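Local coordinates for uncharacterized conserved protein of COG5135 (PDB 2I51) that binds flavin mononucleotide and is related to pyridoxamine 5'-phosphate oxidase, probably acting as a flavin-dependent oxidoreductase, at the interface of chains A and B. Residues are numbered along the deposited sequence; one frame, centred on the assembly and turned at random. Chains: chain A/B, Uncharacterized conserved protein of COG5135.

The interface of chains A and B. Residues chain A 29-31, 38-40; chain B 29-31, 38-40.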
loop_
_atom_site.group_PDB
_atom_site.type_symbol
_atom_site.label_atom_id
_atom_site.label_comp_id
_atom_site.label_asym_id
_atom_site.label_seq_id
_atom_site.Cartn_x
_atom_site.Cartn_y
_atom_site.Cartn_z
ATOM N N LEU A 29 -3.197 -3.395 -1.076
ATOM C CA LEU A 29 -4.624 -3.116 -1.229
ATOM C C LEU A 29 -5.084 -2.275 -0.057
ATOM O O LEU A 29 -5.032 -2.689 1.127
ATOM C CB LEU A 29 -5.414 -4.419 -1.188
ATOM C CG LEU A 29 -6.955 -4.257 -1.119
ATOM C CD1 LEU A 29 -7.410 -4.015 -2.507
ATOM C CD2 LEU A 29 -7.626 -5.487 -0.457
ATOM N N ALA A 30 -5.607 -1.079 -0.374
ATOM C CA ALA A 30 -6.160 -0.193 0.628
ATOM C C ALA A 30 -7.674 -0.291 0.629
ATOM O O ALA A 30 -8.317 -0.212 -0.406
ATOM C CB ALA A 30 -5.746 1.292 0.327
ATOM N N THR A 31 -8.231 -0.390 1.826
ATOM C CA THR A 31 -9.651 -0.376 2.057
ATOM C C THR A 31 -9.958 0.669 3.131
ATOM O O THR A 31 -9.038 1.323 3.657
ATOM C CB THR A 31 -10.123 -1.771 2.593
ATOM O OG1 THR A 31 -9.315 -2.140 3.747
ATOM C CG2 THR A 31 -10.075 -2.844 1.536
ATOM N N PRO A 38 -8.357 4.364 7.003
ATOM C CA PRO A 38 -7.851 3.474 5.954
ATOM C C PRO A 38 -7.167 2.263 6.567
ATOM O O PRO A 38 -6.763 2.255 7.738
ATOM C CB PRO A 38 -6.832 4.352 5.243
ATOM C CG PRO A 38 -6.348 5.244 6.317
ATOM C CD PRO A 38 -7.498 5.549 7.181
ATOM N N ALA A 39 -7.024 1.240 5.736
ATOM C CA ALA A 39 -6.256 0.019 6.043
ATOM C C ALA A 39 -5.518 -0.345 4.779
ATOM O O ALA A 39 -5.982 -0.077 3.684
ATOM C CB ALA A 39 -7.164 -1.150 6.506
ATOM N N ASN A 40 -4.354 -0.922 4.934
ATOM C CA ASN A 40 -3.469 -1.162 3.800
ATOM C C ASN A 40 -2.616 -2.388 4.077
ATOM O O ASN A 40 -1.955 -2.438 5.095
ATOM C CB ASN A 40 -2.592 0.074 3.639
ATOM C CG ASN A 40 -1.967 0.218 2.253
ATOM O OD1 ASN A 40 -2.292 -0.520 1.318
ATOM N ND2 ASN A 40 -1.056 1.244 2.121
ATOM N N LEU B 29 1.372 4.602 1.194
ATOM C CA LEU B 29 0.619 5.395 2.173
ATOM C C LEU B 29 -0.841 5.436 1.718
ATOM O O LEU B 29 -1.186 5.939 0.632
ATOM C CB LEU B 29 1.136 6.848 2.167
ATOM C CG LEU B 29 0.193 7.819 2.974
ATOM C CD1 LEU B 29 0.460 7.540 4.426
ATOM C CD2 LEU B 29 0.375 9.311 2.613
ATOM N N ALA B 30 -1.727 4.900 2.530
ATOM C CA ALA B 30 -3.160 4.948 2.311
ATOM C C ALA B 30 -3.812 6.016 3.151
ATOM O O ALA B 30 -3.597 6.116 4.359
ATOM C CB ALA B 30 -3.785 3.577 2.683
ATOM N N THR B 31 -4.661 6.801 2.469
ATOM C CA THR B 31 -5.466 7.814 3.070
ATOM C C THR B 31 -6.951 7.552 2.699
ATOM O O THR B 31 -7.254 6.667 1.919
ATOM C CB THR B 31 -5.053 9.191 2.600
ATOM O OG1 THR B 31 -5.044 9.208 1.171
ATOM C CG2 THR B 31 -3.661 9.562 3.112
ATOM N N PRO B 38 -10.879 4.936 -0.266
ATOM C CA PRO B 38 -9.439 4.937 0.002
ATOM C C PRO B 38 -8.618 5.477 -1.164
ATOM O O PRO B 38 -9.105 5.514 -2.300
ATOM C CB PRO B 38 -9.096 3.462 0.182
ATOM C CG PRO B 38 -10.134 2.772 -0.601
ATOM C CD PRO B 38 -11.395 3.575 -0.502
ATOM N N ALA B 39 -7.367 5.849 -0.874
ATOM C CA ALA B 39 -6.397 6.233 -1.882
ATOM C C ALA B 39 -5.093 5.666 -1.389
ATOM O O ALA B 39 -4.908 5.536 -0.188
ATOM C CB ALA B 39 -6.320 7.715 -1.997
ATOM N N ASN B 40 -4.198 5.286 -2.296
ATOM C CA ASN B 40 -2.976 4.546 -1.945
ATOM C C ASN B 40 -1.882 4.851 -2.951
ATOM O O ASN B 40 -2.123 4.747 -4.138
ATOM C CB ASN B 40 -3.292 3.052 -2.044
ATOM C CG ASN B 40 -2.348 2.162 -1.249
ATOM O OD1 ASN B 40 -1.519 2.642 -0.496
ATOM N ND2 ASN B 40 -2.574 0.835 -1.326
#
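A:Asn40 and B:Asn40 meet tip to tip about the two-fold axis of the two-chain assembly, probably a dimer of the kind common in the pyridoxamine 5'-phosphate oxidase-related, FMN-binding family, in a symmetric strand-against-strand packing that helps hold the two subunits together: strands 26-32 and 38-44 of one face their copies in the other. The patch illustrates how a symmetric interface can use one residue as its own partner. Each asparagine holds CG anti to its backbone N (chi1 -160° in A:Asn40), which carries the carboxamide across the boundary to its twin. The two amide planes stand 72° apart, so the groups meet crosswise and not as a flat pair. The amide nitrogen ND2 of B:Asn40 donates to the carbonyl oxygen OD1 of A:Asn40 at 3.0 Å, arriving above the carbonyl plane; the bond is bent, with 133° at the hydrogen. The return bond, from A:Asn40 ND2 to B:Asn40 OD1, is also 3.0 Å long but weak. If both bonds form, each amide gives and accepts, which would help to limit its rotation.

Small apolar groups probably allow this close approach. The methyl groups of A:Ala30 and B:Ala30 touch near the axis, CB to CB at 3.8 Å. Each also lies alongside the opposite asparagine, with A:Ala30 CB 3.6 Å from B:Asn40 ND2. The alanines therefore pack against the stems and amide nitrogens of the polar pair. An alanine in place of A:Asn40 would probably leave the B:Asn40 carboxamide without its mate and freer to turn, with a gap where the two tips had met.

Farther from the asparagines, the proline rings extend the contact. The ring carbon CG of A:Pro38 rests against the backbone carbonyl oxygen O of B:Ala30 at 3.5 Å, and B:Pro38 makes the twin contact. Each ring also reaches the opposite alanine methyl, B:Pro38 CB packing against A:Ala30 CB at 4.0 Å.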